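Local coordinates for glutathione S-transferase (Vibrio parahaemolyticus, PDB 7MIQ) that catalyses the transfer of glutathione to electrophilic substrates as a Gtt2-class enzyme with a thioredoxin-type N-terminal domain and a helical C-terminal domain, at the interface of chains A and B. Coordinates in Å, arbitrary orientation; residue numbers count along the deposited sequence, not the author numbering. Chains: chain A/B, Glutathione S-transferase.

The subunit interface of this transferase combines apolar packing with charge pairing, and the three contacts sample both. Contact 1 and contact 2 have C-alpha centres about 6 Å apart and share A:Tyr72, B:Leu89 and B:Ala92, forming one continuous surface. Contact 3 lies about 12 Å from either. All three use helix 66-76 of chain A and helix 88-114 of chain B; contact 2 adds strand 62-64, and contact 3 adds the helix of A:Glu102 and brings A:Arg71 to B:Arg71 near the two-fold axis. By symmetry every contact recurs with the chains exchanged, and the thioredoxin-like domain of each subunit rests on the other's long helix.

Contact 1: the interface of chains A and B. Residues chain A 72, 75-76; chain B 88-89, 92.
One face of the A:Tyr72 phenol ring is capped by the amide end of B:Gln88, whose NE2 stands 3.3 Å above the plane, over the ring centre. The ring and amide planes are inclined by 32°, and the two side chains run at about a right angle. The amide nitrogen sits over the aromatic face while also serving the backbone: NE2 of B:Gln88 donates a long hydrogen bond of 3.3 Å to the carbonyl O of A:Tyr72. That bond is bent, with the acceptor tilted out of the amide plane. One N-H group thus engages both the ring and the main chain of the same residue. B:Gln88 reaches it fully stretched, CG trans to the main-chain nitrogen (chi1 173°) and the chain straight beyond. On its other flank A:Glu75 slides past in the opposite direction, its CB 3.7 Å from CD of B:Gln88, so the aliphatic part of the glutamate helps confine the amide. The carboxylate is tied to the partner through water 1, which lies 2.9 Å from OE2 of A:Glu75 and 2.8 Å from the backbone O of B:Gln88. Lower on the tyrosine, CB of A:Tyr72 packs 3.7 Å from CB of B:Ala92. In the fold, A:Tyr72 and A:Glu75 belong to helix 66-76 of the thioredoxin-like domain, whereas B:Gln88 opens helix 88-114 of the other subunit, so this contact probably anchors the first turn of that long helix.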
loop_
_atom_site.group_PDB
_atom_site.type_symbol
_atom_site.label_atom_id
_atom_site.label_comp_id
_atom_site.label_asym_id
_atom_site.label_seq_id
_atom_site.Cartn_x
_atom_site.Cartn_y
_atom_site.Cartn_z
ATOM N N TYR A 72 1.339 -11.056 9.598
ATOM C CA TYR A 72 0.916 -11.994 10.635
ATOM C C TYR A 72 1.887 -13.164 10.743
ATOM O O TYR A 72 2.292 -13.552 11.847
ATOM C CB TYR A 72 -0.502 -12.501 10.357
ATOM C CG TYR A 72 -1.057 -13.329 11.497
ATOM C CD1 TYR A 72 -0.802 -14.698 11.584
ATOM C CD2 TYR A 72 -1.815 -12.740 12.500
ATOM C CE1 TYR A 72 -1.296 -15.456 12.638
ATOM C CE2 TYR A 72 -2.316 -13.489 13.552
ATOM C CZ TYR A 72 -2.051 -14.843 13.616
ATOM O OH TYR A 72 -2.543 -15.585 14.665
ATOM N N GLU A 75 5.132 -12.659 12.698
ATOM C CA GLU A 75 5.031 -12.813 14.142
ATOM C C GLU A 75 4.674 -14.233 14.552
ATOM O O GLU A 75 4.980 -14.635 15.679
ATOM C CB GLU A 75 3.998 -11.835 14.704
ATOM C CG GLU A 75 4.352 -10.381 14.472
ATOM C CD GLU A 75 3.401 -9.430 15.166
ATOM O OE1 GLU A 75 3.117 -9.640 16.365
ATOM O OE2 GLU A 75 2.930 -8.478 14.513
ATOM N N ALA A 76 4.040 -14.999 13.661
ATOM C CA ALA A 76 3.663 -16.367 13.994
ATOM C C ALA A 76 4.870 -17.295 14.025
ATOM O O ALA A 76 4.906 -18.229 14.832
ATOM C CB ALA A 76 2.625 -16.885 13.001
ATOM N N GLN B 88 -0.890 -8.804 17.731
ATOM C CA GLN B 88 -0.493 -9.435 16.471
ATOM C C GLN B 88 -1.647 -9.473 15.474
ATOM O O GLN B 88 -1.487 -9.100 14.305
ATOM C CB GLN B 88 0.029 -10.848 16.744
ATOM C CG GLN B 88 0.322 -11.677 15.495
ATOM C CD GLN B 88 0.699 -13.112 15.839
ATOM O OE1 GLN B 88 0.794 -13.472 17.012
ATOM N NE2 GLN B 88 0.913 -13.935 14.816
ATOM N N LEU B 89 -2.821 -9.933 15.916
ATOM C CA LEU B 89 -3.961 -10.006 15.006
ATOM C C LEU B 89 -4.374 -8.620 14.526
ATOM O O LEU B 89 -4.608 -8.417 13.328
ATOM C CB LEU B 89 -5.140 -10.713 15.679
ATOM C CG LEU B 89 -6.409 -10.815 14.827
ATOM C CD1 LEU B 89 -6.099 -11.477 13.495
ATOM C CD2 LEU B 89 -7.498 -11.583 15.563
ATOM N N ALA B 92 -2.187 -7.259 11.768
ATOM C CA ALA B 92 -2.475 -7.829 10.454
ATOM C C ALA B 92 -3.804 -7.322 9.904
ATOM O O ALA B 92 -3.941 -7.112 8.693
ATOM C CB ALA B 92 -2.477 -9.356 10.533
HETATM O O HOH W 1 0.784 -9.188 12.704
#

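Contact 2: the interface of chains A and B. Residues chain A 57, 61, 63, 72; chain B 89, 92-93.
B:Leu89 points one methyl, CD1, into a group of apolar carbons from chain A. CD1 of A:Leu57 approaches to 3.8 Å from CD1 of B:Leu89, the two leucine side chains crossing at a slant. The methyl CG2 of A:Thr61 comes tip to tip against the same branch, 4.0 Å from CD1 of B:Leu89. A:Ile63 adds the end of its longer arm: its CD1 is 4.1 Å from CD1 of B:Leu89 and 3.8 Å from CB of B:Ala92, thus bridging two residues on successive turns of the partner helix. The CD1 methyl is thus approached by A:Leu57, A:Thr61 and A:Ile63, a small example of apolar side chains closing round one methyl. Behind this shell, the torsions decide which branch is presented. B:Leu89 carries CG trans to its main-chain nitrogen (chi1 179°), a torsion that places CG beside the carbonyl carbon and brings CD1 to chain A. In A:Thr61 the chi1 of -52° sets OG1 beside the backbone nitrogen and turns CG2 to the partner, where it also lies 4.0 Å from NE2 of B:Gln93, whose extended side chain passes across it at about a right angle. The ring of A:Tyr72 borders the patch, its CE2 4.1 Å from CA of B:Leu89. Strand 62-64 and the loop residues before it supply a hydrophobic seat for helix 88-114, and the patch probably contributes to dimer stability by burying aliphatic surface between the thioredoxin-like domain and the neighbouring subunit.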
loop_
_atom_site.group_PDB
_atom_site.type_symbol
_atom_site.label_atom_id
_atom_site.label_comp_id
_atom_site.label_asym_id
_atom_site.label_seq_id
_atom_site.Cartn_x
_atom_site.Cartn_y
_atom_site.Cartn_z
ATOM N N LEU A 57 -6.917 -18.527 10.409
ATOM C CA LEU A 57 -6.318 -18.868 11.690
ATOM C C LEU A 57 -7.054 -20.044 12.332
ATOM O O LEU A 57 -8.148 -20.430 11.915
ATOM C CB LEU A 57 -6.340 -17.659 12.627
ATOM C CG LEU A 57 -5.756 -16.365 12.066
ATOM C CD1 LEU A 57 -5.698 -15.286 13.139
ATOM C CD2 LEU A 57 -4.380 -16.620 11.468
ATOM N N THR A 61 -10.593 -16.904 12.163
ATOM C CA THR A 61 -10.367 -15.566 11.630
ATOM C C THR A 61 -9.651 -15.653 10.288
ATOM O O THR A 61 -8.726 -16.450 10.118
ATOM C CB THR A 61 -9.534 -14.745 12.615
ATOM O OG1 THR A 61 -10.135 -14.796 13.914
ATOM C CG2 THR A 61 -9.436 -13.292 12.159
ATOM N N ILE A 63 -7.592 -13.509 7.108
ATOM C CA ILE A 63 -6.789 -12.346 6.751
ATOM C C ILE A 63 -6.505 -12.428 5.257
ATOM O O ILE A 63 -5.999 -13.448 4.779
ATOM C CB ILE A 63 -5.468 -12.303 7.547
ATOM C CG1 ILE A 63 -5.746 -12.252 9.053
ATOM C CG2 ILE A 63 -4.608 -11.119 7.111
ATOM C CD1 ILE A 63 -4.525 -12.541 9.916
ATOM N N TYR A 72 1.339 -11.056 9.598
ATOM C CA TYR A 72 0.916 -11.994 10.635
ATOM C C TYR A 72 1.887 -13.164 10.743
ATOM O O TYR A 72 2.292 -13.552 11.847
ATOM C CB TYR A 72 -0.502 -12.501 10.357
ATOM C CG TYR A 72 -1.057 -13.329 11.497
ATOM C CD1 TYR A 72 -0.802 -14.698 11.584
ATOM C CD2 TYR A 72 -1.815 -12.740 12.500
ATOM C CE1 TYR A 72 -1.296 -15.456 12.638
ATOM C CE2 TYR A 72 -2.316 -13.489 13.552
ATOM C CZ TYR A 72 -2.051 -14.843 13.616
ATOM O OH TYR A 72 -2.543 -15.585 14.665
ATOM N N LEU B 89 -2.821 -9.933 15.916
ATOM C CA LEU B 89 -3.961 -10.006 15.006
ATOM C C LEU B 89 -4.374 -8.620 14.526
ATOM O O LEU B 89 -4.608 -8.417 13.328
ATOM C CB LEU B 89 -5.140 -10.713 15.679
ATOM C CG LEU B 89 -6.409 -10.815 14.827
ATOM C CD1 LEU B 89 -6.099 -11.477 13.495
ATOM C CD2 LEU B 89 -7.498 -11.583 15.563
ATOM N N ALA B 92 -2.187 -7.259 11.768
ATOM C CA ALA B 92 -2.475 -7.829 10.454
ATOM C C ALA B 92 -3.804 -7.322 9.904
ATOM O O ALA B 92 -3.941 -7.112 8.693
ATOM C CB ALA B 92 -2.477 -9.356 10.533
ATOM N N GLN B 93 -4.799 -7.133 10.773
ATOM C CA GLN B 93 -6.078 -6.602 10.313
ATOM C C GLN B 93 -5.942 -5.147 9.884
ATOM O O GLN B 93 -6.542 -4.728 8.885
ATOM C CB GLN B 93 -7.131 -6.751 11.411
ATOM C CG GLN B 93 -7.546 -8.195 11.649
ATOM C CD GLN B 93 -8.363 -8.373 12.915
ATOM O OE1 GLN B 93 -8.154 -7.675 13.910
ATOM N NE2 GLN B 93 -9.301 -9.318 12.884
#

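Contact 3: the interface of chains A and B. Residues chain A 67-68, 71, 98, 102; chain B 71, 95-96, 99.
A bend at chi2 (75°) turns the carboxylate of B:Glu95 toward A:Arg71, whose own chain bends at chi3 (-59°) to meet it. The guanidinium grips side-on: NE and NH2 of A:Arg71 both bond to OE1 of B:Glu95, at 2.8 and 2.9 Å, from the same face of the carboxylate. The other oxygen, OE2 of B:Glu95, accepts from NE of B:Arg99 at 2.8 Å, a salt bridge within chain B that probably positions this second arginine. Extended as far as NE, B:Arg99 then meets A:Glu102 end-on, NH1 bonding to OE2 at 2.9 Å and NH2 to OE1 at 3.1 Å. OE1 of A:Glu102 uses its syn lone pair and lies in the guanidinium plane, whereas OE2 is met on the syn side but out of the carboxylate plane. A:Val67 fills one guanidinium face, its CG2 3.5 Å above the centre, while A:Ala68 packs its CB against the backbone of B:Met96. Near the two-fold axis, NH2 of A:Arg71 comes within 3.5 Å of NH2 of B:Arg71, the planes 19° apart, a like-charge approach that the nearby glutamate probably eases. The chain of alternating charges spans the subunits, linking helices 66-76 and 88-114 of chain A to helix 88-114 of chain B, and may fix the register of the two subunits.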
loop_
_atom_site.group_PDB
_atom_site.type_symbol
_atom_site.label_atom_id
_atom_site.label_comp_id
_atom_site.label_asym_id
_atom_site.label_seq_id
_atom_site.Cartn_x
_atom_site.Cartn_y
_atom_site.Cartn_z
ATOM N N VAL A 67 0.478 -8.779 1.801
ATOM C CA VAL A 67 1.375 -8.165 2.779
ATOM C C VAL A 67 0.830 -8.319 4.196
ATOM O O VAL A 67 1.594 -8.511 5.150
ATOM C CB VAL A 67 1.629 -6.689 2.425
ATOM C CG1 VAL A 67 2.550 -6.045 3.462
ATOM C CG2 VAL A 67 2.244 -6.580 1.040
ATOM N N ALA A 68 -0.492 -8.239 4.361
ATOM C CA ALA A 68 -1.078 -8.425 5.687
ATOM C C ALA A 68 -0.899 -9.858 6.174
ATOM O O ALA A 68 -0.662 -10.093 7.368
ATOM C CB ALA A 68 -2.559 -8.044 5.660
ATOM N N ARG A 71 2.671 -10.101 7.304
ATOM C CA ARG A 71 2.898 -9.460 8.596
ATOM C C ARG A 71 2.475 -10.370 9.742
ATOM O O ARG A 71 3.175 -10.468 10.758
ATOM C CB ARG A 71 2.164 -8.119 8.669
ATOM C CG ARG A 71 2.461 -7.347 9.956
ATOM C CD ARG A 71 1.835 -5.953 9.994
ATOM N NE ARG A 71 2.283 -5.104 8.896
ATOM C CZ ARG A 71 3.475 -4.525 8.827
ATOM N NH1 ARG A 71 4.388 -4.705 9.768
ATOM N NH2 ARG A 71 3.761 -3.750 7.785
ATOM N N HIS A 98 8.480 -0.101 0.052
ATOM C CA HIS A 98 7.447 -1.059 -0.327
ATOM C C HIS A 98 6.333 -0.367 -1.094
ATOM O O HIS A 98 5.899 -0.850 -2.143
ATOM C CB HIS A 98 6.879 -1.777 0.901
ATOM C CG HIS A 98 6.472 -3.193 0.629
ATOM N ND1 HIS A 98 5.963 -4.025 1.605
ATOM C CD2 HIS A 98 6.510 -3.927 -0.508
ATOM C CE1 HIS A 98 5.699 -5.209 1.078
ATOM N NE2 HIS A 98 6.026 -5.178 -0.203
ATOM N N GLU A 102 5.355 -0.879 -4.967
ATOM C CA GLU A 102 3.990 -1.405 -5.226
ATOM C C GLU A 102 3.210 -0.448 -6.139
ATOM O O GLU A 102 2.795 -0.895 -7.197
ATOM C CB GLU A 102 3.238 -1.683 -3.931
ATOM C CG GLU A 102 3.637 -2.979 -3.272
ATOM C CD GLU A 102 2.951 -3.184 -1.937
ATOM O OE1 GLU A 102 2.991 -2.262 -1.100
ATOM O OE2 GLU A 102 2.380 -4.254 -1.747
ATOM N N ARG B 71 4.481 5.662 10.436
ATOM C CA ARG B 71 5.098 4.545 11.146
ATOM C C ARG B 71 6.335 4.998 11.911
ATOM O O ARG B 71 6.518 4.635 13.079
ATOM C CB ARG B 71 5.452 3.413 10.182
ATOM C CG ARG B 71 6.047 2.195 10.898
ATOM C CD ARG B 71 6.313 1.021 9.959
ATOM N NE ARG B 71 5.117 0.580 9.251
ATOM C CZ ARG B 71 4.118 -0.098 9.803
ATOM N NH1 ARG B 71 4.106 -0.388 11.094
ATOM N NH2 ARG B 71 3.106 -0.496 9.038
ATOM N N GLU B 95 -3.212 -3.809 8.615
ATOM C CA GLU B 95 -2.568 -3.889 7.304
ATOM C C GLU B 95 -3.567 -4.275 6.221
ATOM O O GLU B 95 -3.585 -3.679 5.134
ATOM C CB GLU B 95 -1.413 -4.896 7.345
ATOM C CG GLU B 95 -0.559 -4.918 6.079
ATOM C CD GLU B 95 0.357 -3.715 5.982
ATOM O OE1 GLU B 95 1.047 -3.420 6.978
ATOM O OE2 GLU B 95 0.367 -3.055 4.922
ATOM N N MET B 96 -4.416 -5.266 6.507
ATOM C CA MET B 96 -5.393 -5.726 5.525
ATOM C C MET B 96 -6.378 -4.624 5.164
ATOM O O MET B 96 -6.569 -4.305 3.985
ATOM C CB MET B 96 -6.134 -6.949 6.066
ATOM C CG MET B 96 -7.388 -7.305 5.291
ATOM S SD MET B 96 -8.257 -8.731 5.977
ATOM C CE MET B 96 -8.538 -8.217 7.665
ATOM N N ARG B 99 -4.881 -1.485 3.258
ATOM C CA ARG B 99 -4.663 -1.678 1.828
ATOM C C ARG B 99 -5.980 -1.734 1.067
ATOM O O ARG B 99 -6.075 -1.237 -0.062
ATOM C CB ARG B 99 -3.845 -2.948 1.606
ATOM C CG ARG B 99 -2.439 -2.816 2.176
ATOM C CD ARG B 99 -1.639 -4.102 2.124
ATOM N NE ARG B 99 -0.229 -3.786 2.324
ATOM C CZ ARG B 99 0.608 -3.480 1.343
ATOM N NH1 ARG B 99 0.238 -3.547 0.074
ATOM N NH2 ARG B 99 1.845 -3.093 1.641
#